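Local coordinates for outer membrane protein SusF (Bacteroides thetaiotaomicron, PDB 4FE9), which binds starch at the bacterial cell surface through its carbohydrate-binding modules, before the glycan is taken into the periplasm for degradation, at residues 190-195 and 241-246; 170-173 and 179-182; 389-394 and 456-461; 429-434 and 460-465; 77-82 and 92-97. All blocks are in the same frame, centred on the assembly; numbering follows the deposited sequence.

Interaction 1: 190-195 and 241-246. With GLC (alpha-D-glucopyranose), chain B; GLC (alpha-D-glucopyranose), chain C.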
# COMPACT_ATOMS: atom_id res chain seq x y z
N SER A 190 22.66 -0.31 -5.30
CA SER A 190 23.10 0.68 -6.23
C SER A 190 22.77 2.07 -5.73
O SER A 190 21.72 2.29 -5.14
CB SER A 190 22.48 0.43 -7.60
OG SER A 190 22.83 1.45 -8.50
N ASN A 191 23.73 2.98 -5.87
CA ASN A 191 23.43 4.41 -5.82
C ASN A 191 22.76 4.86 -7.10
O ASN A 191 23.05 4.32 -8.18
CB ASN A 191 24.72 5.20 -5.61
CG ASN A 191 25.30 4.98 -4.23
OD1 ASN A 191 24.56 4.83 -3.27
ND2 ASN A 191 26.61 4.80 -4.16
N PHE A 192 21.82 5.79 -6.98
CA PHE A 192 21.22 6.38 -8.16
C PHE A 192 20.72 7.80 -7.91
O PHE A 192 20.47 8.20 -6.76
CB PHE A 192 20.10 5.50 -8.68
CG PHE A 192 18.90 5.42 -7.75
CD1 PHE A 192 17.78 6.23 -7.97
CD2 PHE A 192 18.87 4.52 -6.71
CE1 PHE A 192 16.69 6.17 -7.14
CE2 PHE A 192 17.75 4.43 -5.87
CZ PHE A 192 16.64 5.25 -6.12
N LYS A 193 20.49 8.52 -9.00
CA LYS A 193 19.74 9.79 -8.94
C LYS A 193 18.55 9.78 -9.92
O LYS A 193 18.51 8.96 -10.84
CB LYS A 193 20.67 10.96 -9.22
CG LYS A 193 21.60 11.28 -8.03
CD LYS A 193 22.78 12.16 -8.42
CE LYS A 193 23.32 12.85 -7.18
NZ LYS A 193 24.53 13.64 -7.37
N ILE A 194 17.63 10.73 -9.74
CA ILE A 194 16.53 10.93 -10.64
C ILE A 194 16.75 12.22 -11.40
O ILE A 194 17.17 13.21 -10.82
CB ILE A 194 15.24 11.06 -9.87
CG1 ILE A 194 14.95 9.77 -9.11
CG2 ILE A 194 14.07 11.36 -10.81
CD1 ILE A 194 13.95 9.98 -7.94
N PHE A 195 16.61 12.17 -12.70
CA PHE A 195 16.80 13.37 -13.50
C PHE A 195 15.53 13.70 -14.23
O PHE A 195 14.92 12.83 -14.82
CB PHE A 195 17.95 13.20 -14.49
CG PHE A 195 19.29 13.16 -13.84
CD1 PHE A 195 19.76 11.97 -13.26
CD2 PHE A 195 20.00 14.31 -13.64
CE1 PHE A 195 20.96 11.96 -12.56
CE2 PHE A 195 21.18 14.31 -12.92
CZ PHE A 195 21.69 13.13 -12.45
N ILE A 241 13.66 -4.85 -7.75
CA ILE A 241 13.27 -3.70 -6.96
C ILE A 241 12.34 -2.82 -7.75
O ILE A 241 12.19 -2.99 -8.96
CB ILE A 241 14.49 -2.86 -6.50
CG1 ILE A 241 15.27 -2.30 -7.70
CG2 ILE A 241 15.38 -3.68 -5.61
CD1 ILE A 241 16.23 -1.21 -7.27
N LYS A 242 11.61 -1.97 -7.04
CA LYS A 242 10.78 -0.96 -7.67
C LYS A 242 11.06 0.40 -7.03
O LYS A 242 11.04 0.53 -5.81
CB LYS A 242 9.31 -1.32 -7.48
CG LYS A 242 8.37 -0.23 -7.95
CD LYS A 242 6.95 -0.53 -7.52
CE LYS A 242 6.07 -0.81 -8.72
NZ LYS A 242 4.69 -1.25 -8.25
N ILE A 243 11.42 1.37 -7.85
CA ILE A 243 11.77 2.69 -7.38
C ILE A 243 10.58 3.60 -7.70
O ILE A 243 10.07 3.55 -8.82
CB ILE A 243 12.98 3.23 -8.13
CG1 ILE A 243 14.22 2.43 -7.77
CG2 ILE A 243 13.22 4.71 -7.78
CD1 ILE A 243 15.40 2.81 -8.66
N SER A 244 10.00 4.22 -6.67
CA SER A 244 8.84 5.11 -6.88
C SER A 244 9.17 6.53 -6.53
O SER A 244 9.82 6.78 -5.50
CB SER A 244 7.65 4.66 -6.04
OG SER A 244 7.23 3.38 -6.45
N PHE A 245 8.66 7.46 -7.32
CA PHE A 245 8.96 8.88 -7.15
C PHE A 245 7.65 9.68 -7.25
O PHE A 245 6.94 9.59 -8.26
CB PHE A 245 9.93 9.34 -8.25
CG PHE A 245 10.05 10.83 -8.37
CD1 PHE A 245 10.12 11.64 -7.24
CD2 PHE A 245 10.03 11.45 -9.63
CE1 PHE A 245 10.22 13.00 -7.33
CE2 PHE A 245 10.15 12.83 -9.75
CZ PHE A 245 10.20 13.62 -8.59
N ASP A 246 7.27 10.33 -6.15
CA ASP A 246 6.05 11.13 -6.09
C ASP A 246 6.41 12.58 -6.32
O ASP A 246 7.10 13.22 -5.49
CB ASP A 246 5.40 10.93 -4.70
CG ASP A 246 4.12 11.74 -4.50
OD1 ASP A 246 3.91 12.78 -5.21
OD2 ASP A 246 3.38 11.39 -3.53
C1 GLC B . 27.82 11.95 -10.80
C2 GLC B . 26.69 11.97 -9.78
C3 GLC B . 27.19 11.38 -8.46
C4 GLC B . 27.69 9.97 -8.69
C5 GLC B . 28.75 9.97 -9.79
C6 GLC B . 29.09 8.53 -10.13
O2 GLC B . 26.31 13.33 -9.53
O3 GLC B . 26.09 11.35 -7.55
O4 GLC B . 28.24 9.43 -7.50
O5 GLC B . 28.24 10.59 -11.02
O6 GLC B . 30.18 8.53 -11.03
C1 GLC C . 27.33 8.58 -6.87
C2 GLC C . 27.35 8.83 -5.39
C3 GLC C . 28.73 8.56 -4.82
C4 GLC C . 29.26 7.21 -5.28
C5 GLC C . 28.90 6.79 -6.51
C6 GLC C . 29.43 5.46 -6.97
O2 GLC C . 26.99 10.20 -5.15
O3 GLC C . 28.64 8.64 -3.40
O4 GLC C . 30.66 6.91 -4.98
O5 GLC C . 27.67 7.24 -7.12
O6 GLC C . 28.53 4.46 -6.48

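Interaction 2: 170-173 and 179-182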
# COMPACT_ATOMS: atom_id res chain seq x y z
N MET A 170 11.31 6.50 -16.25
CA MET A 170 10.28 6.10 -15.31
C MET A 170 8.89 6.11 -15.97
O MET A 170 8.62 6.95 -16.81
CB MET A 170 10.29 7.06 -14.11
CG MET A 170 11.68 7.22 -13.49
SD MET A 170 11.63 8.00 -11.85
CE MET A 170 11.00 6.64 -10.85
N LYS A 171 8.04 5.14 -15.59
CA LYS A 171 6.66 5.07 -16.11
C LYS A 171 5.72 5.91 -15.26
O LYS A 171 5.62 5.70 -14.06
CB LYS A 171 6.14 3.60 -16.12
CG LYS A 171 6.87 2.66 -17.15
CD LYS A 171 7.50 3.47 -18.30
CE LYS A 171 8.05 2.56 -19.41
NZ LYS A 171 8.03 1.11 -19.00
N LYS A 172 4.99 6.81 -15.90
CA LYS A 172 3.95 7.57 -15.22
C LYS A 172 2.74 6.70 -14.94
O LYS A 172 2.12 6.21 -15.85
CB LYS A 172 3.54 8.79 -16.03
CG LYS A 172 2.60 9.71 -15.30
CD LYS A 172 2.83 11.15 -15.70
CE LYS A 172 1.96 11.55 -16.87
NZ LYS A 172 2.60 11.19 -18.14
N ASP A 173 2.42 6.53 -13.67
CA ASP A 173 1.28 5.72 -13.28
C ASP A 173 -0.02 6.20 -13.95
O ASP A 173 -0.24 7.41 -14.13
CB ASP A 173 1.12 5.69 -11.77
CG ASP A 173 0.22 4.56 -11.30
OD1 ASP A 173 -0.20 3.73 -12.15
OD2 ASP A 173 -0.11 4.53 -10.09
N LEU A 179 2.81 10.18 -9.82
CA LEU A 179 3.63 9.06 -9.43
C LEU A 179 4.39 8.44 -10.64
O LEU A 179 3.79 8.17 -11.71
CB LEU A 179 2.77 8.02 -8.76
CG LEU A 179 3.47 6.80 -8.14
CD1 LEU A 179 4.47 7.23 -7.06
CD2 LEU A 179 2.40 5.84 -7.54
N TYR A 180 5.72 8.35 -10.50
CA TYR A 180 6.58 7.73 -11.50
C TYR A 180 7.28 6.51 -10.92
O TYR A 180 7.71 6.52 -9.76
CB TYR A 180 7.63 8.71 -11.99
CG TYR A 180 7.07 9.93 -12.61
CD1 TYR A 180 6.89 10.01 -13.99
CD2 TYR A 180 6.56 10.96 -11.81
CE1 TYR A 180 6.33 11.14 -14.57
CE2 TYR A 180 5.91 12.05 -12.39
CZ TYR A 180 5.83 12.15 -13.76
OH TYR A 180 5.28 13.26 -14.34
N ILE A 181 7.43 5.49 -11.74
CA ILE A 181 7.82 4.17 -11.28
C ILE A 181 8.94 3.65 -12.18
O ILE A 181 8.86 3.78 -13.41
CB ILE A 181 6.63 3.18 -11.40
CG1 ILE A 181 5.44 3.66 -10.58
CG2 ILE A 181 7.05 1.80 -10.98
CD1 ILE A 181 5.64 3.56 -9.13
N LEU A 182 9.88 2.92 -11.60
CA LEU A 182 10.77 2.08 -12.38
C LEU A 182 10.96 0.76 -11.68
O LEU A 182 11.39 0.71 -10.55
CB LEU A 182 12.14 2.74 -12.57
CG LEU A 182 13.06 1.96 -13.49
CD1 LEU A 182 12.75 2.28 -14.93
CD2 LEU A 182 14.54 2.21 -13.16

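Interaction 3: 389-394 and 456-461. With NA (sodium ion), chain I.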
# COMPACT_ATOMS: atom_id res chain seq x y z
N ASP A 389 -25.80 -15.47 -15.99
CA ASP A 389 -24.67 -16.36 -16.28
C ASP A 389 -24.00 -16.86 -14.99
O ASP A 389 -23.12 -17.73 -15.02
CB ASP A 389 -23.68 -15.67 -17.24
CG ASP A 389 -24.29 -15.47 -18.65
OD1 ASP A 389 -25.28 -16.15 -18.98
OD2 ASP A 389 -23.76 -14.66 -19.44
N LEU A 390 -24.60 -16.49 -13.86
CA LEU A 390 -24.08 -16.88 -12.54
C LEU A 390 -24.38 -18.33 -12.17
O LEU A 390 -25.45 -18.82 -12.45
CB LEU A 390 -24.64 -15.93 -11.48
CG LEU A 390 -23.99 -15.90 -10.13
CD1 LEU A 390 -22.82 -14.95 -10.17
CD2 LEU A 390 -25.01 -15.45 -9.05
N PHE A 391 -23.41 -19.03 -11.58
CA PHE A 391 -23.62 -20.41 -11.17
C PHE A 391 -24.32 -20.36 -9.81
O PHE A 391 -23.83 -19.68 -8.89
CB PHE A 391 -22.28 -21.15 -10.98
CG PHE A 391 -21.70 -21.77 -12.25
CD1 PHE A 391 -21.09 -23.01 -12.18
CD2 PHE A 391 -21.49 -21.00 -13.39
CE1 PHE A 391 -20.40 -23.55 -13.28
CE2 PHE A 391 -20.86 -21.55 -14.53
CZ PHE A 391 -20.31 -22.82 -14.45
N THR A 392 -25.29 -21.25 -9.60
CA THR A 392 -25.81 -21.48 -8.25
C THR A 392 -24.70 -22.00 -7.34
O THR A 392 -23.90 -22.85 -7.75
CB THR A 392 -26.99 -22.50 -8.24
OG1 THR A 392 -26.46 -23.82 -8.06
CG2 THR A 392 -27.78 -22.43 -9.52
N VAL A 393 -24.77 -21.59 -6.06
CA VAL A 393 -23.77 -21.94 -5.05
C VAL A 393 -24.29 -23.02 -4.07
O VAL A 393 -25.29 -22.82 -3.42
CB VAL A 393 -23.37 -20.66 -4.23
CG1 VAL A 393 -22.36 -21.01 -3.17
CG2 VAL A 393 -22.84 -19.58 -5.14
N PRO A 394 -23.52 -24.08 -3.87
CA PRO A 394 -23.97 -25.11 -2.96
C PRO A 394 -24.01 -24.63 -1.50
O PRO A 394 -23.11 -23.88 -1.07
CB PRO A 394 -22.91 -26.20 -3.12
CG PRO A 394 -21.66 -25.44 -3.45
CD PRO A 394 -22.10 -24.24 -4.24
N GLN A 456 -27.61 -28.40 -21.87
CA GLN A 456 -26.60 -28.94 -20.95
C GLN A 456 -26.22 -27.88 -19.90
O GLN A 456 -26.53 -26.71 -20.04
CB GLN A 456 -25.35 -29.39 -21.72
CG GLN A 456 -25.48 -30.71 -22.44
CD GLN A 456 -24.15 -31.18 -23.04
OE1 GLN A 456 -23.42 -30.39 -23.65
NE2 GLN A 456 -23.81 -32.44 -22.82
N LYS A 457 -25.49 -28.31 -18.87
CA LYS A 457 -24.93 -27.39 -17.89
C LYS A 457 -23.64 -27.95 -17.27
O LYS A 457 -23.36 -29.14 -17.39
CB LYS A 457 -25.98 -27.05 -16.79
CG LYS A 457 -26.76 -28.22 -16.28
CD LYS A 457 -27.73 -27.81 -15.14
CE LYS A 457 -28.68 -26.74 -15.59
NZ LYS A 457 -29.99 -26.86 -14.92
N VAL A 458 -22.84 -27.07 -16.64
CA VAL A 458 -21.56 -27.50 -16.00
C VAL A 458 -21.76 -27.84 -14.52
O VAL A 458 -22.41 -27.11 -13.82
CB VAL A 458 -20.47 -26.36 -16.09
CG1 VAL A 458 -19.15 -26.86 -15.57
CG2 VAL A 458 -20.34 -25.83 -17.49
N TYR A 459 -21.04 -28.86 -14.03
CA TYR A 459 -21.01 -29.17 -12.59
C TYR A 459 -19.58 -29.13 -12.04
O TYR A 459 -18.74 -29.92 -12.46
CB TYR A 459 -21.63 -30.56 -12.30
CG TYR A 459 -23.08 -30.70 -12.76
CD1 TYR A 459 -24.12 -30.82 -11.83
CD2 TYR A 459 -23.40 -30.68 -14.10
CE1 TYR A 459 -25.44 -30.85 -12.25
CE2 TYR A 459 -24.71 -30.74 -14.52
CZ TYR A 459 -25.72 -30.85 -13.60
OH TYR A 459 -27.00 -30.94 -14.03
N LEU A 460 -19.37 -28.34 -10.98
CA LEU A 460 -18.03 -28.18 -10.41
C LEU A 460 -17.98 -28.58 -8.96
O LEU A 460 -18.68 -27.99 -8.13
CB LEU A 460 -17.54 -26.74 -10.54
CG LEU A 460 -17.62 -26.09 -11.92
CD1 LEU A 460 -17.56 -24.58 -11.80
CD2 LEU A 460 -16.50 -26.61 -12.79
N ASN A 461 -17.08 -29.48 -8.64
CA ASN A 461 -16.76 -29.74 -7.27
C ASN A 461 -15.39 -29.18 -6.92
O ASN A 461 -14.38 -29.82 -7.14
CB ASN A 461 -16.79 -31.24 -6.99
CG ASN A 461 -16.69 -31.56 -5.52
OD1 ASN A 461 -15.98 -30.87 -4.77
ND2 ASN A 461 -17.30 -32.66 -5.12
NA NA I . -23.53 -13.93 -21.48

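Interaction 4: 429-434 and 460-465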
# COMPACT_ATOMS: atom_id res chain seq x y z
N THR A 429 -8.58 -15.22 -14.94
CA THR A 429 -8.96 -16.18 -13.93
C THR A 429 -10.03 -17.09 -14.48
O THR A 429 -11.19 -17.09 -14.02
CB THR A 429 -9.45 -15.47 -12.58
OG1 THR A 429 -10.55 -14.60 -12.87
CG2 THR A 429 -8.30 -14.64 -11.95
N GLU A 430 -9.69 -17.83 -15.52
CA GLU A 430 -10.66 -18.70 -16.14
C GLU A 430 -10.20 -20.13 -16.08
O GLU A 430 -9.04 -20.43 -15.68
CB GLU A 430 -10.99 -18.26 -17.58
CG GLU A 430 -9.85 -18.56 -18.62
CD GLU A 430 -10.35 -18.58 -20.06
OE1 GLU A 430 -11.50 -19.07 -20.31
OE2 GLU A 430 -9.53 -18.24 -20.97
N PHE A 431 -11.14 -21.03 -16.31
CA PHE A 431 -10.84 -22.44 -16.27
C PHE A 431 -11.91 -23.23 -17.03
O PHE A 431 -12.84 -22.66 -17.63
CB PHE A 431 -10.78 -22.91 -14.80
CG PHE A 431 -12.02 -22.60 -14.04
CD1 PHE A 431 -13.08 -23.50 -14.02
CD2 PHE A 431 -12.19 -21.36 -13.45
CE1 PHE A 431 -14.24 -23.21 -13.33
CE2 PHE A 431 -13.35 -21.07 -12.75
CZ PHE A 431 -14.39 -21.98 -12.73
N ILE A 432 -11.70 -24.51 -17.10
CA ILE A 432 -12.57 -25.41 -17.86
C ILE A 432 -12.44 -26.84 -17.26
O ILE A 432 -11.72 -27.03 -16.27
CB ILE A 432 -12.21 -25.37 -19.39
CG1 ILE A 432 -13.37 -25.87 -20.27
CG2 ILE A 432 -10.90 -26.14 -19.66
CD1 ILE A 432 -14.63 -25.06 -20.13
N ILE A 433 -13.18 -27.80 -17.80
CA ILE A 433 -13.04 -29.22 -17.40
C ILE A 433 -12.44 -30.06 -18.54
O ILE A 433 -12.94 -30.02 -19.66
CB ILE A 433 -14.42 -29.84 -17.04
CG1 ILE A 433 -14.98 -29.17 -15.81
CG2 ILE A 433 -14.33 -31.31 -16.82
CD1 ILE A 433 -16.07 -28.24 -16.14
N PHE A 434 -11.38 -30.83 -18.23
CA PHE A 434 -10.88 -31.86 -19.15
C PHE A 434 -10.84 -33.16 -18.38
O PHE A 434 -10.20 -33.24 -17.32
CB PHE A 434 -9.43 -31.55 -19.62
CG PHE A 434 -9.29 -30.27 -20.45
CD1 PHE A 434 -10.02 -30.10 -21.64
CD2 PHE A 434 -8.24 -29.35 -20.16
CE1 PHE A 434 -9.80 -28.95 -22.47
CE2 PHE A 434 -8.02 -28.23 -20.96
CZ PHE A 434 -8.83 -28.01 -22.12
N LEU A 460 -19.37 -28.34 -10.98
CA LEU A 460 -18.03 -28.18 -10.41
C LEU A 460 -17.98 -28.58 -8.96
O LEU A 460 -18.68 -27.99 -8.13
CB LEU A 460 -17.54 -26.74 -10.54
CG LEU A 460 -17.62 -26.09 -11.92
CD1 LEU A 460 -17.56 -24.58 -11.80
CD2 LEU A 460 -16.50 -26.61 -12.79
N ASN A 461 -17.08 -29.48 -8.64
CA ASN A 461 -16.76 -29.74 -7.27
C ASN A 461 -15.39 -29.18 -6.92
O ASN A 461 -14.38 -29.82 -7.14
CB ASN A 461 -16.79 -31.24 -6.99
CG ASN A 461 -16.69 -31.56 -5.52
OD1 ASN A 461 -15.98 -30.87 -4.77
ND2 ASN A 461 -17.30 -32.66 -5.12
N PHE A 462 -15.37 -27.99 -6.33
CA PHE A 462 -14.12 -27.33 -6.03
C PHE A 462 -13.38 -28.01 -4.93
O PHE A 462 -12.16 -27.96 -4.88
CB PHE A 462 -14.33 -25.87 -5.69
CG PHE A 462 -14.60 -25.03 -6.87
CD1 PHE A 462 -13.57 -24.66 -7.72
CD2 PHE A 462 -15.85 -24.49 -7.07
CE1 PHE A 462 -13.82 -23.85 -8.82
CE2 PHE A 462 -16.11 -23.65 -8.13
CZ PHE A 462 -15.08 -23.31 -9.01
N GLY A 463 -14.11 -28.71 -4.06
CA GLY A 463 -13.48 -29.48 -2.99
C GLY A 463 -12.69 -30.64 -3.57
O GLY A 463 -11.62 -30.98 -3.07
N ASN A 464 -13.24 -31.24 -4.61
CA ASN A 464 -12.63 -32.40 -5.25
C ASN A 464 -11.62 -31.99 -6.33
O ASN A 464 -10.59 -32.63 -6.50
CB ASN A 464 -13.71 -33.26 -5.90
CG ASN A 464 -14.02 -34.46 -5.12
OD1 ASN A 464 -14.35 -35.51 -5.68
ND2 ASN A 464 -13.91 -34.35 -3.79
N GLY A 465 -11.96 -30.94 -7.06
CA GLY A 465 -11.21 -30.54 -8.24
C GLY A 465 -11.72 -31.26 -9.46
O GLY A 465 -10.98 -31.49 -10.42

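Interaction 5: 77-82 and 92-97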
# COMPACT_ATOMS: atom_id res chain seq x y z
N THR A 77 8.31 16.80 18.14
CA THR A 77 9.00 17.80 18.93
C THR A 77 9.95 18.58 18.04
O THR A 77 10.21 18.19 16.90
CB THR A 77 9.80 17.17 20.08
OG1 THR A 77 10.66 16.17 19.53
CG2 THR A 77 8.85 16.52 21.12
N ILE A 78 10.47 19.66 18.58
CA ILE A 78 11.30 20.61 17.87
C ILE A 78 12.09 21.34 18.96
O ILE A 78 11.54 21.66 20.01
CB ILE A 78 10.42 21.67 17.14
CG1 ILE A 78 11.29 22.65 16.36
CG2 ILE A 78 9.55 22.48 18.16
CD1 ILE A 78 10.54 23.34 15.19
N PRO A 79 13.40 21.58 18.73
CA PRO A 79 14.15 22.50 19.56
C PRO A 79 13.44 23.87 19.66
O PRO A 79 12.98 24.40 18.67
CB PRO A 79 15.49 22.65 18.80
CG PRO A 79 15.60 21.39 17.98
CD PRO A 79 14.19 21.03 17.61
N PHE A 80 13.50 24.50 20.83
CA PHE A 80 12.80 25.78 21.01
C PHE A 80 13.49 26.57 22.07
O PHE A 80 14.28 26.01 22.85
CB PHE A 80 11.29 25.56 21.37
CG PHE A 80 11.06 24.98 22.74
CD1 PHE A 80 11.18 23.60 22.96
CD2 PHE A 80 10.84 25.83 23.84
CE1 PHE A 80 11.00 23.06 24.25
CE2 PHE A 80 10.80 25.32 25.15
CZ PHE A 80 10.84 23.94 25.36
N SER A 81 13.27 27.88 22.08
CA SER A 81 13.71 28.70 23.18
C SER A 81 12.55 29.60 23.60
O SER A 81 11.55 29.69 22.90
CB SER A 81 14.92 29.54 22.77
OG SER A 81 14.53 30.54 21.84
N MET A 82 12.64 30.18 24.79
CA MET A 82 11.55 30.99 25.33
C MET A 82 12.12 32.29 25.88
O MET A 82 13.13 32.26 26.52
CB MET A 82 10.80 30.19 26.42
CG MET A 82 9.76 31.00 27.19
SD MET A 82 9.10 30.14 28.67
CE MET A 82 10.39 30.55 29.90
N LEU A 92 13.42 28.63 11.98
CA LEU A 92 12.52 28.47 10.84
C LEU A 92 12.83 27.19 10.05
O LEU A 92 11.92 26.44 9.66
CB LEU A 92 12.58 29.70 9.92
CG LEU A 92 11.57 29.67 8.76
CD1 LEU A 92 10.18 29.38 9.27
CD2 LEU A 92 11.58 30.97 7.99
N ALA A 93 14.10 26.94 9.79
CA ALA A 93 14.46 25.75 8.99
C ALA A 93 13.96 24.47 9.66
O ALA A 93 13.55 23.53 8.98
CB ALA A 93 15.96 25.70 8.78
N GLN A 94 13.96 24.42 10.99
CA GLN A 94 13.55 23.17 11.65
C GLN A 94 12.05 23.08 11.75
O GLN A 94 11.50 21.99 11.73
CB GLN A 94 14.16 23.05 13.03
CG GLN A 94 15.64 23.15 13.00
CD GLN A 94 16.26 22.93 14.35
OE1 GLN A 94 15.92 23.60 15.32
NE2 GLN A 94 17.23 22.03 14.41
N LEU A 95 11.37 24.23 11.83
CA LEU A 95 9.91 24.24 11.79
C LEU A 95 9.42 23.75 10.41
O LEU A 95 8.54 22.92 10.31
CB LEU A 95 9.39 25.66 12.04
CG LEU A 95 7.86 25.81 12.06
CD1 LEU A 95 7.21 24.92 13.13
CD2 LEU A 95 7.50 27.28 12.32
N ASP A 96 10.06 24.24 9.37
CA ASP A 96 9.80 23.81 7.99
C ASP A 96 10.06 22.31 7.83
O ASP A 96 9.17 21.58 7.45
CB ASP A 96 10.67 24.66 7.04
CG ASP A 96 10.45 24.33 5.55
OD1 ASP A 96 9.32 23.98 5.15
OD2 ASP A 96 11.44 24.38 4.79
N SER A 97 11.19 21.83 8.34
CA SER A 97 11.50 20.39 8.37
C SER A 97 10.45 19.58 9.11
O SER A 97 10.05 18.50 8.68
CB SER A 97 12.88 20.15 9.01
OG SER A 97 13.91 20.53 8.13
O HOH W 1 14.14 25.16 16.57

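Interaction 1: 190-195 and 241-246
The F192 ring has I243 over one face. I243 CD1 stands 3.9 Å from the ring centroid, 16° off the normal, in a CH-pi contact displaced toward the CZ side. At the edge of the same ring, in its plane, lies the backbone O of S190. The F245 ring is met obliquely: I194 CD1 comes within 4.0 Å of F245 CG. F192 and I243 approach from opposite directions. The F192 ring reaches inward because CG sits between the backbone N and the carbonyl carbon (chi1 67°). No hydrogen bond joins 190-195 to 241-246. I155 and Y153 of strand 153-157 also pack here, on F192 and I194.

N191 and K193 carry the polar side of 190-195. N191 ND2 donates to O6 of the chain C glucose at 3.0 Å, with an N-H...O angle of 158°. K193 extends its chain so that NZ bonds O2 and O3 of the chain B glucose, each at 2.8 Å. D158 and D216 also bond the glycan. In carbohydrate-binding module 1, F192 and I194 thus face 241-246 and join the two strands by apolar contact alone, while N191 and K193 face the sugar and recognise its hydroxyls.

Interaction 2: 170-173 and 179-182
K172 lies alongside Y180, both side chains pointing the same way from neighbouring strands. K172 CD comes to 3.5 Å from Y180 OH and also meets CE1 and CZ of that ring obliquely. CG of K172 is anti to its own backbone nitrogen (chi1 -172°), which carries the aliphatic chain along the tyrosine. M170 crosses Y180 at about a right angle, CB to CB 3.8 Å. The bend in the M170 chain brings M170 CE to 3.5 Å from Y180 O. With an alanine at Y180, the K172 methylenes would probably lose their ring partner and a gap would open beside M170.

The backbones are joined by three bonds. K171 N donates to I181 O at 2.7 Å, and I181 N returns a bond to K171 O at 3.0 Å. That makes K171 and I181 a hydrogen-bonded antiparallel pair, and K172 with Y180 the next, non-hydrogen-bonded pair. D173 N closes on L179 O at 2.9 Å, while D173 OD2 lies 3.8 Å from L179 CD2. Inward, Y180 meets Y153 edge to face and packs on F245. These are the features of an antiparallel beta hairpin, strands 168-172 and 179-186, within the antiparallel sheet of carbohydrate-binding module 1.

Interaction 3: 389-394 and 456-461
The sodium ion is gripped by D389 OD2 at 2.2 Å and by four more oxygens: the S377 hydroxyl and the backbone O atoms of Y378, G380 and A383. D389 uses one carboxylate oxygen only, for OD1 stays 3.8 Å from the metal. This site ties the start of 389-394 to the loop before it. Two residues on, F391 reaches across to strand 458-461.

F391 meets L460 and V458, both obliquely to its ring. F391 CE1 lies 3.4 Å from L460 CD1, a close apolar touch, and the two side chains cross at about a right angle. F391 CZ stands 3.9 Å from V458 CB. The ring is carried toward the strand with CG anti to the carbonyl carbon (chi1 -86°). L460 and V458 both point toward the loop, while Y459 between them points away and makes a cation-pi contact with R468. F401 also packs on F391, and I433 packs on V458 and L460.

No hydrogen bond crosses between 389-394 and 456-461. The contact rests on van der Waals packing and the burial of apolar surface. The charge is handled apart, at the metal, where the D389 carboxylate probably offsets the positive sodium.

Interaction 4: 429-434 and 460-465
L460 touches F431 and I433 with its two methyl groups. L460 CD1 comes in the plane of the F431 ring, at its edge, 3.9 Å from F431 CE1. The other branch, L460 CD2, lies 3.8 Å from I433 CD1.

F462 meets F431 edge to face, with an offset. The F462 edge turns to the F431 face, centroids 6.0 Å apart and planes at 75°. The nearest atoms are F462 CZ and F431 CZ, 4.0 Å apart. F431 CG sits between the backbone N and the carbonyl carbon (chi1 55°), which turns the ring to L460 and F462. The contact links strands 430-434 and 458-461, from two different sheets of carbohydrate-binding module 3. F401 meets F462 edge to face as well. W296 and I298 of strand 294-301, in carbohydrate-binding module 2, also pack here, on F431 and F462 respectively.

N464 N then donates back to N461 OD1 at 2.8 Å, an Asx motif with the donor well above the carbonyl plane. G465 N bonds N461 O at 2.7 Å.

Interaction 5: 77-82 and 92-97
I78 packs tightly on the first turn of helix 92-102, whereas P79 and Q94 meet at its looser, watery side. I78 CD1 presses on the helix backbone, 3.6 Å from L95 N, and lies 4.1 Å from L95 CB. It gets there because CG1 is anti to the backbone N (chi1 -179°), stretching the chain toward the helix. I78 also rests on L70, L72 and V90, while L95 packs on V49 and I51. The helix packs against one part of the N-terminal beta domain and follows directly on strand 87-91.

On the other side the P79 ring and the Q94 side chain cross at about a right angle, with P79 CG 3.5 Å from Q94 OE1. No direct hydrogen bond joins the segments. Instead a water donates to Q94 OE1 at 2.7 Å and to P79 O. A leucine in place of Q94 would probably leave that water without its second acceptor and break the bridge to P79.

Overall arrangement
From the N terminus, interaction 5 comes first. It closes the short loop from 77-82 through strand 87-91 to the helix at 92-97. Interaction 2 follows, closing the hairpin of 170-173 and 179-182. Interaction 1 then closes a longer excursion, from 190-195 to 241-246. These three run in series. Interactions 1 and 2 share a sheet, where I243 N and L182 O, and F245 N and Y180 O, probably bond. Far along the chain, interactions 3 and 4 open separately, at 389-394 and 429-434, and end on the same stretch, sharing L460 and N461 of strand 458-461. Their centres lie 10 Å apart in module 3, while interaction 5 sits about 66 Å from interaction 3 between centres.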